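Local atomic coordinates of RNA-dependent RNA polymerase (Qualyub virus, PDB entry 6DX1), a protein that probably removes ubiquitin from host proteins through its viral OTU domain, a deubiquitinating cysteine protease. Residues F42-S47 with N55-V60; S25-F30 with E121-V126; P76-Y81 with A104-K109. One frame throughout, in Å; residues are numbered along the deposited sequence.

Contact 1 (F42-S47 with N55-V60); sequences FFRAVS and NGWIEV
Phe43, Arg44 and Val46 of helix 41-51 pack here against Trp57 and Val60 in the first turn of helix 57-70, a largely buried contact between consecutive helices. The two backbones come closest at Arg44 and Trp57, with 4.8 Å between their CA atoms.

Two chemistries share the interface. On its inner side Val60 is the apolar wedge. Its CG1, anti to the backbone N (chi1 -177°), meets CD1 at the edge of the Phe43 ring at 3.7 Å and CG1 of Val46 at 3.8 Å, while CG2 rests beside Ser47 N and Phe43 O. The Phe43 and Trp57 CB atoms approach to 3.8 Å, bringing the two backbones together beside this cluster. Helix 101-111 closes it from behind through Glu103 and Leu107.

On the other side of the Phe43-Trp57 approach, the Arg44 guanidinium spreads over one face of the Trp57 six-membered ring in a cation-pi contact. Arg44 CZ stands 4.1 Å from the centroid of that ring, and NH2 comes within 3.6 Å of Trp57 CZ3; the two planes are tilted 32° apart. The extended Arg44 chain runs alongside the indole, pointing the same way, and Ile58 CG1 packs on the opposite indole face. A salt bridge from NE to Asp38 and a hydrogen bond from NH1 to Gln54 hold the guanidinium in place.

Near Gly56, the N-cap residue of helix 57-70, Ser47 OG accepts a weak, bent bond from Gly56 N (3.0 Å) and donates to Thr53 O. The serine hydroxyl thus ties the connecting turn back onto helix 41-51. With its charge paired to Asp38 and its guanidinium over the indole face, Arg44 probably has little rotational freedom.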
loop_
_atom_site.group_PDB
_atom_site.type_symbol
_atom_site.label_atom_id
_atom_site.label_comp_id
_atom_site.label_asym_id
_atom_site.label_seq_id
_atom_site.Cartn_x
_atom_site.Cartn_y
_atom_site.Cartn_z
ATOM N N PHE A 42 2.527 -2.849 7.155
ATOM C CA PHE A 42 2.173 -2.744 5.735
ATOM C C PHE A 42 2.022 -4.131 5.110
ATOM O O PHE A 42 1.008 -4.444 4.469
ATOM C CB PHE A 42 3.229 -1.937 4.960
ATOM C CG PHE A 42 3.037 -2.007 3.464
ATOM C CD1 PHE A 42 2.214 -1.097 2.819
ATOM C CD2 PHE A 42 3.621 -3.016 2.722
ATOM C CE1 PHE A 42 1.995 -1.181 1.450
ATOM C CE2 PHE A 42 3.391 -3.119 1.354
ATOM C CZ PHE A 42 2.580 -2.194 0.714
ATOM N N PHE A 43 3.025 -4.986 5.314
ATOM C CA PHE A 43 2.993 -6.334 4.761
ATOM C C PHE A 43 1.905 -7.184 5.404
ATOM O O PHE A 43 1.357 -8.088 4.752
ATOM C CB PHE A 43 4.368 -6.978 4.952
ATOM C CG PHE A 43 5.472 -6.235 4.251
ATOM C CD1 PHE A 43 5.571 -6.280 2.864
ATOM C CD2 PHE A 43 6.397 -5.486 4.970
ATOM C CE1 PHE A 43 6.584 -5.603 2.205
ATOM C CE2 PHE A 43 7.416 -4.799 4.320
ATOM C CZ PHE A 43 7.511 -4.856 2.932
ATOM N N ARG A 44 1.603 -6.930 6.681
ATOM C CA ARG A 44 0.514 -7.637 7.345
ATOM C C ARG A 44 -0.829 -7.294 6.713
ATOM O O ARG A 44 -1.695 -8.165 6.557
ATOM C CB ARG A 44 0.491 -7.282 8.834
ATOM C CG ARG A 44 1.657 -7.844 9.610
ATOM C CD ARG A 44 1.679 -7.307 11.036
ATOM N NE ARG A 44 2.812 -7.914 11.726
ATOM C CZ ARG A 44 2.812 -9.170 12.159
ATOM N NH1 ARG A 44 1.720 -9.926 12.025
ATOM N NH2 ARG A 44 3.890 -9.664 12.746
ATOM N N ALA A 45 -1.023 -6.023 6.353
ATOM C CA ALA A 45 -2.273 -5.612 5.732
ATOM C C ALA A 45 -2.423 -6.254 4.360
ATOM O O ALA A 45 -3.499 -6.754 4.018
ATOM C CB ALA A 45 -2.328 -4.081 5.633
ATOM N N VAL A 46 -1.350 -6.255 3.562
ATOM C CA VAL A 46 -1.431 -6.886 2.246
ATOM C C VAL A 46 -1.622 -8.388 2.391
ATOM O O VAL A 46 -2.382 -9.009 1.632
ATOM C CB VAL A 46 -0.191 -6.541 1.404
ATOM C CG1 VAL A 46 -0.251 -7.272 0.051
ATOM C CG2 VAL A 46 -0.103 -5.017 1.208
ATOM N N SER A 47 -0.954 -8.998 3.381
ATOM C CA SER A 47 -1.176 -10.417 3.657
ATOM C C SER A 47 -2.644 -10.708 3.954
ATOM O O SER A 47 -3.185 -11.732 3.514
ATOM C CB SER A 47 -0.289 -10.868 4.822
ATOM O OG SER A 47 -0.515 -12.249 5.119
ATOM N N ASN A 55 -0.774 -13.468 8.912
ATOM C CA ASN A 55 0.350 -14.342 9.234
ATOM C C ASN A 55 1.288 -14.569 8.058
ATOM O O ASN A 55 2.405 -15.064 8.262
ATOM C CB ASN A 55 -0.160 -15.703 9.737
ATOM C CG ASN A 55 -0.950 -15.599 11.034
ATOM O OD1 ASN A 55 -1.196 -14.508 11.545
ATOM N ND2 ASN A 55 -1.373 -16.747 11.562
ATOM N N GLY A 56 0.871 -14.230 6.835
ATOM C CA GLY A 56 1.737 -14.434 5.694
ATOM C C GLY A 56 2.532 -13.210 5.276
ATOM O O GLY A 56 2.934 -13.115 4.118
ATOM N N TRP A 57 2.810 -12.285 6.200
ATOM C CA TRP A 57 3.500 -11.055 5.807
ATOM C C TRP A 57 4.887 -11.315 5.223
ATOM O O TRP A 57 5.333 -10.551 4.361
ATOM C CB TRP A 57 3.580 -10.083 6.999
ATOM C CG TRP A 57 4.762 -10.311 7.882
ATOM C CD1 TRP A 57 6.011 -9.761 7.749
ATOM C CD2 TRP A 57 4.814 -11.152 9.030
ATOM N NE1 TRP A 57 6.836 -10.222 8.744
ATOM C CE2 TRP A 57 6.120 -11.072 9.548
ATOM C CE3 TRP A 57 3.877 -11.966 9.675
ATOM C CZ2 TRP A 57 6.521 -11.785 10.676
ATOM C CZ3 TRP A 57 4.281 -12.672 10.797
ATOM C CH2 TRP A 57 5.589 -12.574 11.284
ATOM N N ILE A 58 5.592 -12.373 5.663
ATOM C CA ILE A 58 6.911 -12.663 5.098
ATOM C C ILE A 58 6.802 -13.015 3.620
ATOM O O ILE A 58 7.657 -12.635 2.810
ATOM C CB ILE A 58 7.609 -13.792 5.882
ATOM C CG1 ILE A 58 7.929 -13.320 7.296
ATOM C CG2 ILE A 58 8.901 -14.215 5.158
ATOM C CD1 ILE A 58 9.034 -12.304 7.346
ATOM N N GLU A 59 5.765 -13.762 3.244
ATOM C CA GLU A 59 5.593 -14.086 1.831
ATOM C C GLU A 59 5.380 -12.833 0.995
ATOM O O GLU A 59 5.782 -12.794 -0.174
ATOM C CB GLU A 59 4.425 -15.045 1.641
ATOM C CG GLU A 59 4.683 -16.448 2.182
ATOM C CD GLU A 59 6.042 -17.011 1.789
ATOM O OE1 GLU A 59 6.668 -17.673 2.648
ATOM O OE2 GLU A 59 6.489 -16.791 0.637
ATOM N N VAL A 60 4.734 -11.812 1.561
ATOM C CA VAL A 60 4.584 -10.560 0.825
ATOM C C VAL A 60 5.939 -9.888 0.658
ATOM O O VAL A 60 6.265 -9.385 -0.424
ATOM C CB VAL A 60 3.571 -9.627 1.515
ATOM C CG1 VAL A 60 3.368 -8.353 0.686
ATOM C CG2 VAL A 60 2.237 -10.330 1.720
#

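Contact 2 (S25-F30 with E121-V126)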
loop_
_atom_site.group_PDB
_atom_site.type_symbol
_atom_site.label_atom_id
_atom_site.label_comp_id
_atom_site.label_asym_id
_atom_site.label_seq_id
_atom_site.Cartn_x
_atom_site.Cartn_y
_atom_site.Cartn_z
ATOM N N SER A 25 -16.129 9.514 6.094
ATOM C CA SER A 25 -16.070 8.604 7.229
ATOM C C SER A 25 -15.855 7.196 6.683
ATOM O O SER A 25 -16.683 6.702 5.911
ATOM C CB SER A 25 -17.367 8.712 8.035
ATOM O OG SER A 25 -17.488 7.665 8.985
ATOM N N TYR A 26 -14.716 6.567 7.015
ATOM C CA TYR A 26 -14.371 5.340 6.301
ATOM C C TYR A 26 -15.381 4.225 6.563
ATOM O O TYR A 26 -15.567 3.359 5.704
ATOM C CB TYR A 26 -12.940 4.881 6.623
ATOM C CG TYR A 26 -12.667 4.323 8.016
ATOM C CD1 TYR A 26 -13.080 3.042 8.372
ATOM C CD2 TYR A 26 -11.939 5.059 8.947
ATOM C CE1 TYR A 26 -12.813 2.524 9.645
ATOM C CE2 TYR A 26 -11.657 4.545 10.219
ATOM C CZ TYR A 26 -12.103 3.280 10.554
ATOM O OH TYR A 26 -11.835 2.768 11.808
ATOM N N ARG A 27 -16.056 4.250 7.717
ATOM C CA ARG A 27 -17.033 3.207 8.028
ATOM C C ARG A 27 -18.226 3.215 7.079
ATOM O O ARG A 27 -18.978 2.229 7.030
ATOM C CB ARG A 27 -17.521 3.364 9.467
ATOM C CG ARG A 27 -16.585 2.792 10.510
ATOM C CD ARG A 27 -17.021 3.210 11.912
ATOM N NE ARG A 27 -16.024 2.863 12.923
ATOM C CZ ARG A 27 -14.966 3.615 13.210
ATOM N NH1 ARG A 27 -14.764 4.753 12.549
ATOM N NH2 ARG A 27 -14.104 3.228 14.145
ATOM N N GLU A 28 -18.436 4.300 6.330
ATOM C CA GLU A 28 -19.523 4.296 5.363
ATOM C C GLU A 28 -19.198 3.433 4.145
ATOM O O GLU A 28 -20.118 2.950 3.471
ATOM C CB GLU A 28 -19.870 5.738 4.958
ATOM C CG GLU A 28 -20.372 5.914 3.520
ATOM C CD GLU A 28 -20.960 7.299 3.236
ATOM O OE1 GLU A 28 -20.339 8.317 3.615
ATOM O OE2 GLU A 28 -22.040 7.365 2.604
ATOM N N PHE A 29 -17.910 3.151 3.901
ATOM C CA PHE A 29 -17.476 2.420 2.722
ATOM C C PHE A 29 -16.687 1.158 3.011
ATOM O O PHE A 29 -16.524 0.339 2.101
ATOM C CB PHE A 29 -16.602 3.315 1.827
ATOM C CG PHE A 29 -17.311 4.531 1.329
ATOM C CD1 PHE A 29 -18.133 4.450 0.219
ATOM C CD2 PHE A 29 -17.184 5.743 1.982
ATOM C CE1 PHE A 29 -18.812 5.567 -0.239
ATOM C CE2 PHE A 29 -17.849 6.866 1.520
ATOM C CZ PHE A 29 -18.670 6.771 0.410
ATOM N N PHE A 30 -16.188 0.980 4.230
ATOM C CA PHE A 30 -15.251 -0.089 4.536
ATOM C C PHE A 30 -15.517 -0.646 5.922
ATOM O O PHE A 30 -16.023 0.048 6.804
ATOM C CB PHE A 30 -13.793 0.390 4.562
ATOM C CG PHE A 30 -13.302 1.012 3.290
ATOM C CD1 PHE A 30 -12.879 0.227 2.228
ATOM C CD2 PHE A 30 -13.166 2.394 3.199
ATOM C CE1 PHE A 30 -12.362 0.809 1.075
ATOM C CE2 PHE A 30 -12.657 2.978 2.052
ATOM C CZ PHE A 30 -12.256 2.189 0.992
ATOM N N GLU A 121 -6.468 10.166 10.860
ATOM C CA GLU A 121 -5.785 10.475 12.107
ATOM C C GLU A 121 -6.670 10.428 13.346
ATOM O O GLU A 121 -6.143 10.536 14.459
ATOM C CB GLU A 121 -5.128 11.849 11.983
ATOM C CG GLU A 121 -4.195 11.865 10.794
ATOM C CD GLU A 121 -3.548 13.201 10.567
ATOM O OE1 GLU A 121 -4.240 14.134 10.087
ATOM O OE2 GLU A 121 -2.338 13.319 10.873
ATOM N N ASP A 122 -7.981 10.237 13.200
ATOM C CA ASP A 122 -8.883 10.228 14.349
ATOM C C ASP A 122 -9.714 8.951 14.415
ATOM O O ASP A 122 -10.726 8.915 15.121
ATOM C CB ASP A 122 -9.790 11.468 14.332
ATOM C CG ASP A 122 -10.726 11.511 13.123
ATOM O OD1 ASP A 122 -10.693 10.579 12.299
ATOM O OD2 ASP A 122 -11.502 12.488 12.996
ATOM N N ASP A 123 -9.305 7.906 13.685
ATOM C CA ASP A 123 -10.014 6.626 13.563
ATOM C C ASP A 123 -11.456 6.765 13.057
ATOM O O ASP A 123 -12.272 5.852 13.245
ATOM C CB ASP A 123 -10.005 5.829 14.882
ATOM C CG ASP A 123 -10.457 4.378 14.685
ATOM O OD1 ASP A 123 -9.989 3.730 13.719
ATOM O OD2 ASP A 123 -11.308 3.900 15.470
ATOM N N VAL A 124 -11.804 7.866 12.381
ATOM C CA VAL A 124 -13.147 8.016 11.825
ATOM C C VAL A 124 -13.080 8.577 10.412
ATOM O O VAL A 124 -13.645 7.997 9.478
ATOM C CB VAL A 124 -14.022 8.925 12.710
ATOM C CG1 VAL A 124 -15.394 9.113 12.076
ATOM C CG2 VAL A 124 -14.148 8.338 14.117
ATOM N N TRP A 125 -12.390 9.711 10.257
ATOM C CA TRP A 125 -12.421 10.496 9.029
ATOM C C TRP A 125 -11.137 10.307 8.233
ATOM O O TRP A 125 -10.039 10.559 8.740
ATOM C CB TRP A 125 -12.637 11.978 9.358
ATOM C CG TRP A 125 -14.055 12.253 9.732
ATOM C CD1 TRP A 125 -14.598 12.260 10.987
ATOM C CD2 TRP A 125 -15.125 12.520 8.830
ATOM N NE1 TRP A 125 -15.946 12.529 10.914
ATOM C CE2 TRP A 125 -16.291 12.694 9.599
ATOM C CE3 TRP A 125 -15.204 12.651 7.439
ATOM C CZ2 TRP A 125 -17.521 12.987 9.024
ATOM C CZ3 TRP A 125 -16.428 12.939 6.868
ATOM C CH2 TRP A 125 -17.572 13.097 7.661
ATOM N N VAL A 126 -11.285 9.874 6.987
ATOM C CA VAL A 126 -10.205 9.942 6.014
ATOM C C VAL A 126 -10.199 11.337 5.412
ATOM O O VAL A 126 -11.262 11.910 5.155
ATOM C CB VAL A 126 -10.405 8.870 4.929
ATOM C CG1 VAL A 126 -9.485 9.128 3.737
ATOM C CG2 VAL A 126 -10.163 7.463 5.502
HETATM O O HOH W 1 -15.567 6.048 10.073
#
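Hydrogen bonds to Asp123 and Val124 carry most of the join between the turn after strand 17-25 and the loop leading into strand 125-132. Tyr26 N donates to Val124 O at 3.0 Å, almost in line with the carbonyl. Farther out, Tyr26 OH donates to Asp123 OD1 at 2.8 Å, approaching from above the carboxylate plane; this oxygen also forms a salt bridge with Lys32.

Arg27 grips Asp123 end-on with two nitrogens. NH1 bonds to the backbone atom Asp123 O at 2.8 Å, in the guanidinium plane, and NH2 makes a salt bridge to OD2 at 3.2 Å. Guanidinium and carboxylate stand 82° apart, and the Tyr26 hydroxyl lies above one guanidinium face, toward its rim; Asp123 thus serves both residues, through OD1 for Tyr26 and through O and OD2 for Arg27.

A bound water bridges the two segments. It accepts from Arg27 N and NH1, donates to Val124 O and is hydrogen-bonded to Ser25 OG.

Apolar contacts flank the polar core. Ser25 CB lies over the Trp125 six-membered ring, 4.2 Å from its centroid and 3° off the normal, a CH-pi contact. On the buried side Tyr26 CB meets Val126 CG2 at 4.0 Å, near Leu144 and Cys120.

Within the loop, Asp122 OD1 accepts from Val124 N (an Asx turn) and, through its syn lone pair, from Trp125 N (2.8 Å, an Asx motif), while Asp123 is left-handed (phi 57°). These bonds shape the turn of the hairpin 114-120/125-132, which the non-hydrogen-bonded antiparallel pair Ser25-Trp125 joins to the end of strand 17-25.

Contact 3 (P76-Y81 with A104-K109)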
loop_
_atom_site.group_PDB
_atom_site.type_symbol
_atom_site.label_atom_id
_atom_site.label_comp_id
_atom_site.label_asym_id
_atom_site.label_seq_id
_atom_site.Cartn_x
_atom_site.Cartn_y
_atom_site.Cartn_z
ATOM N N PRO A 76 10.481 2.609 -11.500
ATOM C CA PRO A 76 11.186 3.895 -11.327
ATOM C C PRO A 76 11.068 4.484 -9.936
ATOM O O PRO A 76 11.969 5.219 -9.510
ATOM C CB PRO A 76 10.517 4.821 -12.355
ATOM C CG PRO A 76 9.628 3.974 -13.177
ATOM C CD PRO A 76 9.376 2.698 -12.467
ATOM N N GLY A 77 9.963 4.241 -9.230
ATOM C CA GLY A 77 9.867 4.736 -7.869
ATOM C C GLY A 77 10.880 4.078 -6.957
ATOM O O GLY A 77 11.541 4.753 -6.161
ATOM N N VAL A 78 11.023 2.752 -7.073
ATOM C CA VAL A 78 12.015 2.015 -6.297
ATOM C C VAL A 78 13.412 2.537 -6.601
ATOM O O VAL A 78 14.264 2.627 -5.708
ATOM C CB VAL A 78 11.910 0.506 -6.591
ATOM C CG1 VAL A 78 12.975 -0.277 -5.820
ATOM C CG2 VAL A 78 10.510 -0.022 -6.264
ATOM N N HIS A 79 13.664 2.884 -7.869
ATOM C CA HIS A 79 14.996 3.338 -8.280
ATOM C C HIS A 79 15.430 4.600 -7.558
ATOM O O HIS A 79 16.637 4.879 -7.486
ATOM C CB HIS A 79 15.029 3.608 -9.779
ATOM C CG HIS A 79 14.736 2.409 -10.616
ATOM N ND1 HIS A 79 14.418 2.500 -11.953
ATOM C CD2 HIS A 79 14.698 1.093 -10.304
ATOM C CE1 HIS A 79 14.202 1.287 -12.432
ATOM N NE2 HIS A 79 14.371 0.417 -11.452
ATOM N N GLN A 80 14.482 5.391 -7.056
ATOM C CA GLN A 80 14.838 6.615 -6.350
ATOM C C GLN A 80 15.573 6.334 -5.050
ATOM O O GLN A 80 16.284 7.214 -4.546
ATOM C CB GLN A 80 13.588 7.441 -6.050
ATOM C CG GLN A 80 12.767 7.836 -7.269
ATOM C CD GLN A 80 11.488 8.559 -6.889
ATOM O OE1 GLN A 80 10.606 7.994 -6.233
ATOM N NE2 GLN A 80 11.384 9.819 -7.290
ATOM N N TYR A 81 15.424 5.127 -4.503
ATOM C CA TYR A 81 15.932 4.805 -3.181
ATOM C C TYR A 81 16.892 3.629 -3.154
ATOM O O TYR A 81 17.587 3.451 -2.149
ATOM C CB TYR A 81 14.765 4.508 -2.227
ATOM C CG TYR A 81 13.797 5.657 -2.099
ATOM C CD1 TYR A 81 14.156 6.816 -1.429
ATOM C CD2 TYR A 81 12.525 5.587 -2.658
ATOM C CE1 TYR A 81 13.277 7.875 -1.315
ATOM C CE2 TYR A 81 11.637 6.640 -2.546
ATOM C CZ TYR A 81 12.021 7.782 -1.872
ATOM O OH TYR A 81 11.153 8.842 -1.750
ATOM N N ALA A 104 4.151 -0.437 -2.283
ATOM C CA ALA A 104 2.885 -0.168 -2.957
ATOM C C ALA A 104 3.084 -0.116 -4.466
ATOM O O ALA A 104 2.290 -0.696 -5.222
ATOM C CB ALA A 104 2.261 1.128 -2.435
ATOM N N GLU A 105 4.163 0.537 -4.922
ATOM C CA GLU A 105 4.484 0.519 -6.349
ATOM C C GLU A 105 4.735 -0.903 -6.829
ATOM O O GLU A 105 4.174 -1.335 -7.846
ATOM C CB GLU A 105 5.710 1.394 -6.645
ATOM C CG GLU A 105 6.108 1.330 -8.136
ATOM C CD GLU A 105 7.458 1.967 -8.435
ATOM O OE1 GLU A 105 7.756 2.180 -9.627
ATOM O OE2 GLU A 105 8.201 2.278 -7.491
ATOM N N ILE A 106 5.582 -1.650 -6.107
ATOM C CA ILE A 106 5.937 -3.003 -6.533
ATOM C C ILE A 106 4.695 -3.875 -6.622
ATOM O O ILE A 106 4.487 -4.599 -7.602
ATOM C CB ILE A 106 6.969 -3.620 -5.570
ATOM C CG1 ILE A 106 8.316 -2.900 -5.665
ATOM C CG2 ILE A 106 7.140 -5.111 -5.864
ATOM C CD1 ILE A 106 9.298 -3.316 -4.570
ATOM N N LEU A 107 3.855 -3.840 -5.587
ATOM C CA LEU A 107 2.702 -4.735 -5.570
ATOM C C LEU A 107 1.661 -4.346 -6.617
ATOM O O LEU A 107 1.018 -5.223 -7.208
ATOM C CB LEU A 107 2.083 -4.763 -4.172
ATOM C CG LEU A 107 2.979 -5.511 -3.188
ATOM C CD1 LEU A 107 2.634 -5.114 -1.763
ATOM C CD2 LEU A 107 2.831 -7.012 -3.391
ATOM N N SER A 108 1.463 -3.043 -6.855
ATOM C CA SER A 108 0.510 -2.645 -7.895
ATOM C C SER A 108 0.901 -3.223 -9.250
ATOM O O SER A 108 0.026 -3.608 -10.046
ATOM C CB SER A 108 0.404 -1.113 -7.958
ATOM O OG SER A 108 1.574 -0.534 -8.508
ATOM N N LYS A 109 2.203 -3.326 -9.512
ATOM C CA LYS A 109 2.694 -3.797 -10.800
ATOM C C LYS A 109 2.820 -5.313 -10.860
ATOM O O LYS A 109 2.609 -5.903 -11.927
ATOM C CB LYS A 109 4.033 -3.114 -11.115
ATOM C CG LYS A 109 3.850 -1.600 -11.293
ATOM C CD LYS A 109 5.158 -0.824 -11.416
ATOM C CE LYS A 109 4.869 0.631 -11.802
ATOM N NZ LYS A 109 6.126 1.458 -11.850
#
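Glu105 extends its carboxylate from helix 101-111 over the backbone of Gly77 and Val78, in the short, weakly bonded helical turn about 76-79. CG stands anti to the backbone N (chi1 177°), and the chain stays extended beyond it, delivering both oxygens to the amides. OE1 accepts from Gly77 N at 3.0 Å on its syn side, 17° out of the carboxylate plane. OE2 takes a weaker, bent bond from Val78 N at 2.9 Å and lies 3.0 Å from Gly77 CA, a close approach to the bare glycine backbone.

OE1 has a second donor. Lys109, one turn further along the same helix, places NZ 2.8 Å from Glu105 OE1 at the anti lone pair, forming a salt bridge. NZ also pairs with Asp15 and bonds to Glu74 O, so the positive charge is shared between two acids. Pro76 CD packs beside this ion pair, 3.3 Å from Glu105 OE1.

The apolar part is small: Val78 CG2 touches Ile106 CG1 at 3.7 Å, the two side chains crossing at about a right angle. Phe67 of helix 57-70 backs Ile106, and Trp132 lies against Glu105.

Amides at the start of the 76-79 turn, together with Lys109, may help to stabilise the negative charge of the buried Glu105. A side chain of one helix accepting from backbone amides at the start of another thus joins 76-79 to helix 101-111 in the helical part of the OTU-like fold.

How the contacts relate
Contacts 1 and 3 belong to one helical body and meet through helix 101-111: Leu107 CD1 touches Phe42 CE2 at 3.8 Å and Val60 CG1 at 4.1 Å, although the contact centres are about 17 Å apart. Helix 57-70 leaves contact 1 and leads along the chain towards 76-81 of contact 3. Contact 2 sits apart where strand 17-25 ends and strand 125-132 begins, its centre about 23 Å from that of contact 1 and 27 Å from that of contact 3, on the other side of the chain's centre from contact 3. In OTU proteases the catalytic cysteine starts a helix that probably corresponds to helix 41-51, so contact 1 probably lies nearest the active site.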